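Local coordinates for DUF952 domain-containing protein (Caulobacter vibrioides, PDB 2O0P) that is of unknown function but belongs to the DUF952 family of the ADP-ribosyl clan, and so may be distantly related to ADP-ribosyltransferases, at residues H35-E40 with A79-L84; E64-D69 with L84-L89. The protein carries 2 engineered substitutions. All coordinates share one frame; numbering follows the deposited sequence.

From the N terminus, the chain first reaches 35-40, on strand 34-38 and the start of helix 39-49, and runs on through strand 56-62 into the loop 64-69 before strand 70-74. Strand 80-84 then returns beside strand 34-38, and contact 1 closes a loop with 38 residues between its segments. Leu84 belongs to both contacts; beyond it the chain bends past 64-69, where contact 2 closes a shorter loop around strands 70-74 and 80-84. The segments alternate along the chain, so the two closures cross. Together they tie the sheet to the 64-69 loop and to strand 88-89, an example of how neighbouring strands and the loops at their ends are secured together.

Contact 1 of 2, residues H35-E40 with A79-L84; sequences HLSAGE and ARFPHL
Leu36 N donates to Pro82 O at 3.1 Å, the one hydrogen bond between residues 35-40 and 79-84; the nitrogen sits nearly on the extension of the carbonyl, but the N-H is bent off that line (140°). The same oxygen also receives a weak bond from His83 ND1, so two N-H groups grip it. His35 and His83 form an antiparallel non-hydrogen-bonded pair. Their side chains lie side by side and point the same way, with His35 CD2 4.1 Å from His83 CE1. The ring planes meet obliquely, at 61°.

Apolar contacts occupy Leu36. Its CB rests 3.8 Å from Pro82 CG, while the CD1 branch reaches Leu84 CB at 3.7 Å; chi1 (-72°) sets CG beside the backbone N, and rotation about CB-CG brings CD1 there. The pyrrolidine ring of Pro82 also lies against the backbone of Leu36, Ser37 and Ala38. At the Phe81 ring, Leu36 O and Ser37 OG come to the edge near its plane, and the hydroxyl of Ser37 is hydrogen-bonded to Thr45 of helix 39-49.

The pair lies inside the six-stranded antiparallel sheet: strand 34-38 is flanked by 3-9 and 80-84, and 80-84 by 70-74, while helix 39-49 packs against Phe81.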
loop_
_atom_site.group_PDB
_atom_site.type_symbol
_atom_site.label_atom_id
_atom_site.label_comp_id
_atom_site.label_asym_id
_atom_site.label_seq_id
_atom_site.Cartn_x
_atom_site.Cartn_y
_atom_site.Cartn_z
ATOM N N HIS A 35 -1.654 -6.732 -0.994
ATOM C CA HIS A 35 -2.308 -5.888 -1.991
ATOM C C HIS A 35 -1.647 -4.521 -2.026
ATOM O O HIS A 35 -1.584 -3.832 -1.007
ATOM C CB HIS A 35 -3.791 -5.662 -1.667
ATOM C CG HIS A 35 -4.663 -6.863 -1.868
ATOM N ND1 HIS A 35 -4.703 -7.913 -0.977
ATOM C CD2 HIS A 35 -5.554 -7.162 -2.845
ATOM C CE1 HIS A 35 -5.584 -8.807 -1.393
ATOM N NE2 HIS A 35 -6.115 -8.376 -2.523
ATOM N N LEU A 36 -1.156 -4.140 -3.200
ATOM C CA LEU A 36 -0.541 -2.838 -3.412
ATOM C C LEU A 36 -1.301 -2.205 -4.574
ATOM O O LEU A 36 -2.091 -2.879 -5.233
ATOM C CB LEU A 36 0.945 -2.986 -3.749
ATOM C CG LEU A 36 1.831 -3.398 -2.562
ATOM C CD1 LEU A 36 2.637 -4.614 -2.927
ATOM C CD2 LEU A 36 2.755 -2.243 -2.168
ATOM N N SER A 37 -1.073 -0.915 -4.814
ATOM C CA SER A 37 -1.759 -0.203 -5.885
ATOM C C SER A 37 -0.780 0.649 -6.683
ATOM O O SER A 37 0.154 1.228 -6.120
ATOM C CB SER A 37 -2.826 0.746 -5.314
ATOM O OG SER A 37 -3.838 0.071 -4.582
ATOM N N ALA A 38 -0.991 0.721 -7.990
ATOM C CA ALA A 38 -0.152 1.577 -8.820
ATOM C C ALA A 38 -0.673 2.983 -8.504
ATOM O O ALA A 38 -1.773 3.130 -7.972
ATOM C CB ALA A 38 -0.352 1.252 -10.301
ATOM N N GLY A 39 0.101 4.014 -8.821
ATOM C CA GLY A 39 -0.344 5.367 -8.529
ATOM C C GLY A 39 -1.751 5.734 -8.990
ATOM O O GLY A 39 -2.523 6.342 -8.242
ATOM N N GLU A 40 -2.110 5.363 -10.213
ATOM C CA GLU A 40 -3.429 5.726 -10.709
ATOM C C GLU A 40 -4.594 4.945 -10.111
ATOM O O GLU A 40 -5.750 5.275 -10.370
ATOM C CB GLU A 40 -3.467 5.629 -12.230
ATOM C CG GLU A 40 -4.217 6.786 -12.863
ATOM C CD GLU A 40 -3.639 8.150 -12.482
ATOM O OE1 GLU A 40 -4.217 9.176 -12.904
ATOM O OE2 GLU A 40 -2.606 8.205 -11.775
ATOM N N ALA A 79 -8.010 -3.525 -14.573
ATOM C CA ALA A 79 -6.660 -2.994 -14.420
ATOM C C ALA A 79 -5.753 -4.009 -13.728
ATOM O O ALA A 79 -6.225 -4.833 -12.947
ATOM C CB ALA A 79 -6.703 -1.698 -13.615
ATOM N N ARG A 80 -4.456 -3.958 -14.020
ATOM C CA ARG A 80 -3.509 -4.876 -13.392
ATOM C C ARG A 80 -2.998 -4.281 -12.086
ATOM O O ARG A 80 -2.441 -3.181 -12.068
ATOM C CB ARG A 80 -2.325 -5.170 -14.320
ATOM C CG ARG A 80 -2.644 -6.109 -15.469
ATOM C CD ARG A 80 -1.392 -6.419 -16.282
ATOM N NE ARG A 80 -1.637 -7.395 -17.344
ATOM C CZ ARG A 80 -1.986 -8.664 -17.144
ATOM N NH1 ARG A 80 -2.138 -9.141 -15.915
ATOM N NH2 ARG A 80 -2.185 -9.464 -18.181
ATOM N N PHE A 81 -3.205 -5.004 -10.991
ATOM C CA PHE A 81 -2.763 -4.533 -9.685
ATOM C C PHE A 81 -1.506 -5.262 -9.241
ATOM O O PHE A 81 -1.349 -6.458 -9.485
ATOM C CB PHE A 81 -3.864 -4.733 -8.628
ATOM C CG PHE A 81 -4.936 -3.677 -8.655
ATOM C CD1 PHE A 81 -5.807 -3.572 -9.734
ATOM C CD2 PHE A 81 -5.059 -2.768 -7.605
ATOM C CE1 PHE A 81 -6.783 -2.579 -9.769
ATOM C CE2 PHE A 81 -6.032 -1.769 -7.628
ATOM C CZ PHE A 81 -6.894 -1.673 -8.710
ATOM N N PRO A 82 -0.578 -4.536 -8.604
ATOM C CA PRO A 82 0.661 -5.163 -8.133
ATOM C C PRO A 82 0.389 -5.945 -6.846
ATOM O O PRO A 82 -0.056 -5.372 -5.849
ATOM C CB PRO A 82 1.594 -3.971 -7.924
ATOM C CG PRO A 82 0.656 -2.861 -7.527
ATOM C CD PRO A 82 -0.520 -3.066 -8.470
ATOM N N HIS A 83 0.632 -7.255 -6.897
ATOM C CA HIS A 83 0.436 -8.155 -5.759
ATOM C C HIS A 83 1.807 -8.732 -5.375
ATOM O O HIS A 83 2.482 -9.346 -6.206
ATOM C CB HIS A 83 -0.492 -9.322 -6.139
ATOM C CG HIS A 83 -1.909 -8.926 -6.439
ATOM N ND1 HIS A 83 -2.428 -7.685 -6.128
ATOM C CD2 HIS A 83 -2.938 -9.639 -6.960
ATOM C CE1 HIS A 83 -3.712 -7.654 -6.443
ATOM N NE2 HIS A 83 -4.046 -8.827 -6.949
ATOM N N LEU A 84 2.213 -8.556 -4.122
ATOM C CA LEU A 84 3.516 -9.057 -3.683
ATOM C C LEU A 84 3.380 -10.368 -2.912
ATOM O O LEU A 84 2.839 -10.389 -1.803
ATOM C CB LEU A 84 4.214 -8.011 -2.814
ATOM C CG LEU A 84 5.660 -8.335 -2.420
ATOM C CD1 LEU A 84 6.514 -8.458 -3.672
ATOM C CD2 LEU A 84 6.200 -7.248 -1.500
#

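Contact 2 of 2, residues E64-D69 with L84-L89; sequences EPMGED and LYRPLL. Engineered in segment 64-69: Met66 (natural residue Leu).
Met66 O is gripped by two donors: Arg86 NH2 at 3.0 Å and a water at 2.7 Å. The arginine bond is nearly straight (N-H...O 172°), lies in the carbonyl plane on a lone pair, and meets the guanidinium at its edge. That water also accepts from Arg86 NE and Asp69 N, so one molecule joins the loop backbone to the arginine. A direct backbone bond, Tyr85 N to Asp69 O at 2.8 Å, pins the end of the loop, its donor tilted 24° from the carbonyl plane.

Asp69 and Arg86 cross at about a right angle. The carboxylate lies beside the aliphatic part of the arginine, OD2 being 3.2 Å from Arg86 CD, and the salt bridge from OD2 to Arg86 NE is long at 3.9 Å. From CG to NE the arginine is extended, carrying its head over to Met66; Glu92 gives NH2 a salt bridge of its own. Leu84 CD1 lies over the centre of one guanidinium face.

Met66, an engineered methionine where the natural protein has leucine, is present as selenomethionine. Its chain folds at chi2 and again at chi3 (-86°), leaving CE within 3.6 Å of both Leu84 CD2 and Leu88 CD1 and 3.5 Å from Arg86 NH2.

An arginine side chain and a bridging water thus hold the loop before strand 70-74 to the connection between strands 80-84 and 88-89 of this DUF952 domain.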
loop_
_atom_site.group_PDB
_atom_site.type_symbol
_atom_site.label_atom_id
_atom_site.label_comp_id
_atom_site.label_asym_id
_atom_site.label_seq_id
_atom_site.Cartn_x
_atom_site.Cartn_y
_atom_site.Cartn_z
ATOM N N GLU A 64 10.265 -1.952 -9.989
ATOM C CA GLU A 64 11.271 -2.562 -10.861
ATOM C C GLU A 64 12.232 -3.604 -10.261
ATOM O O GLU A 64 12.407 -4.688 -10.821
ATOM C CB GLU A 64 12.073 -1.451 -11.546
ATOM C CG GLU A 64 11.184 -0.414 -12.222
ATOM C CD GLU A 64 11.969 0.637 -12.980
ATOM O OE1 GLU A 64 12.817 1.322 -12.358
ATOM O OE2 GLU A 64 11.746 0.773 -14.205
ATOM N N PRO A 65 12.859 -3.296 -9.118
ATOM C CA PRO A 65 13.789 -4.262 -8.519
ATOM C C PRO A 65 13.189 -5.326 -7.595
ATOM O O PRO A 65 13.920 -6.164 -7.071
ATOM C CB PRO A 65 14.755 -3.363 -7.770
ATOM C CG PRO A 65 13.841 -2.304 -7.251
ATOM C CD PRO A 65 12.976 -1.982 -8.457
HETATM N N MSE A 66 11.874 -5.307 -7.399
HETATM C CA MSE A 66 11.241 -6.266 -6.495
HETATM C C MSE A 66 11.401 -7.744 -6.860
HETATM O O MSE A 66 11.444 -8.598 -5.975
HETATM C CB MSE A 66 9.760 -5.918 -6.316
HETATM C CG MSE A 66 9.517 -4.555 -5.644
HETATM SE SE MSE A 66 10.243 -4.367 -3.839
HETATM C CE MSE A 66 8.768 -5.125 -2.850
ATOM N N GLY A 67 11.478 -8.063 -8.147
ATOM C CA GLY A 67 11.658 -9.456 -8.522
ATOM C C GLY A 67 10.419 -10.280 -8.829
ATOM O O GLY A 67 9.300 -9.770 -8.855
ATOM N N GLU A 68 10.633 -11.577 -9.039
ATOM C CA GLU A 68 9.563 -12.514 -9.385
ATOM C C GLU A 68 8.341 -12.590 -8.473
ATOM O O GLU A 68 7.259 -12.942 -8.938
ATOM C CB GLU A 68 10.138 -13.929 -9.558
ATOM C CG GLU A 68 10.824 -14.500 -8.325
ATOM C CD GLU A 68 11.235 -15.956 -8.513
ATOM O OE1 GLU A 68 11.897 -16.261 -9.528
ATOM O OE2 GLU A 68 10.898 -16.796 -7.648
ATOM N N ASP A 69 8.492 -12.282 -7.188
ATOM C CA ASP A 69 7.347 -12.355 -6.286
ATOM C C ASP A 69 6.354 -11.210 -6.457
ATOM O O ASP A 69 5.277 -11.222 -5.858
ATOM C CB ASP A 69 7.794 -12.437 -4.827
ATOM C CG ASP A 69 8.412 -13.785 -4.482
ATOM O OD1 ASP A 69 7.914 -14.820 -4.981
ATOM O OD2 ASP A 69 9.389 -13.810 -3.703
ATOM N N LEU A 84 2.213 -8.556 -4.122
ATOM C CA LEU A 84 3.516 -9.057 -3.683
ATOM C C LEU A 84 3.380 -10.368 -2.912
ATOM O O LEU A 84 2.839 -10.389 -1.803
ATOM C CB LEU A 84 4.214 -8.011 -2.814
ATOM C CG LEU A 84 5.660 -8.335 -2.420
ATOM C CD1 LEU A 84 6.514 -8.458 -3.672
ATOM C CD2 LEU A 84 6.200 -7.248 -1.500
ATOM N N TYR A 85 3.885 -11.454 -3.495
ATOM C CA TYR A 85 3.796 -12.769 -2.866
ATOM C C TYR A 85 4.930 -13.109 -1.900
ATOM O O TYR A 85 5.442 -14.232 -1.877
ATOM C CB TYR A 85 3.666 -13.855 -3.940
ATOM C CG TYR A 85 2.310 -13.856 -4.620
ATOM C CD1 TYR A 85 1.964 -12.868 -5.545
ATOM C CD2 TYR A 85 1.356 -14.822 -4.303
ATOM C CE1 TYR A 85 0.693 -12.842 -6.138
ATOM C CE2 TYR A 85 0.085 -14.804 -4.888
ATOM C CZ TYR A 85 -0.239 -13.816 -5.802
ATOM O OH TYR A 85 -1.491 -13.820 -6.383
ATOM N N ARG A 86 5.308 -12.126 -1.097
ATOM C CA ARG A 86 6.346 -12.289 -0.089
ATOM C C ARG A 86 6.230 -11.062 0.788
ATOM O O ARG A 86 5.550 -10.106 0.417
ATOM C CB ARG A 86 7.734 -12.341 -0.727
ATOM C CG ARG A 86 8.153 -11.079 -1.473
ATOM C CD ARG A 86 9.605 -11.207 -1.908
ATOM N NE ARG A 86 10.068 -10.106 -2.746
ATOM C CZ ARG A 86 10.323 -8.876 -2.316
ATOM N NH1 ARG A 86 10.159 -8.560 -1.038
ATOM N NH2 ARG A 86 10.770 -7.965 -3.168
ATOM N N PRO A 87 6.866 -11.071 1.970
ATOM C CA PRO A 87 6.770 -9.891 2.831
ATOM C C PRO A 87 7.444 -8.687 2.176
ATOM O O PRO A 87 8.343 -8.844 1.351
ATOM C CB PRO A 87 7.503 -10.323 4.101
ATOM C CG PRO A 87 7.292 -11.806 4.129
ATOM C CD PRO A 87 7.497 -12.195 2.686
ATOM N N LEU A 88 6.991 -7.490 2.536
ATOM C CA LEU A 88 7.578 -6.263 2.018
ATOM C C LEU A 88 8.678 -5.852 2.991
ATOM O O LEU A 88 8.398 -5.583 4.155
ATOM C CB LEU A 88 6.529 -5.149 1.963
ATOM C CG LEU A 88 7.059 -3.749 1.631
ATOM C CD1 LEU A 88 7.633 -3.725 0.218
ATOM C CD2 LEU A 88 5.936 -2.744 1.765
ATOM N N LEU A 89 9.922 -5.800 2.525
ATOM C CA LEU A 89 11.022 -5.406 3.400
ATOM C C LEU A 89 10.923 -3.935 3.774
ATOM O O LEU A 89 10.485 -3.109 2.975
ATOM C CB LEU A 89 12.374 -5.672 2.723
ATOM C CG LEU A 89 12.856 -7.120 2.625
ATOM C CD1 LEU A 89 11.777 -7.992 2.027
ATOM C CD2 LEU A 89 14.109 -7.175 1.774
HETATM O O HOH W 1 10.693 -11.109 -5.326
#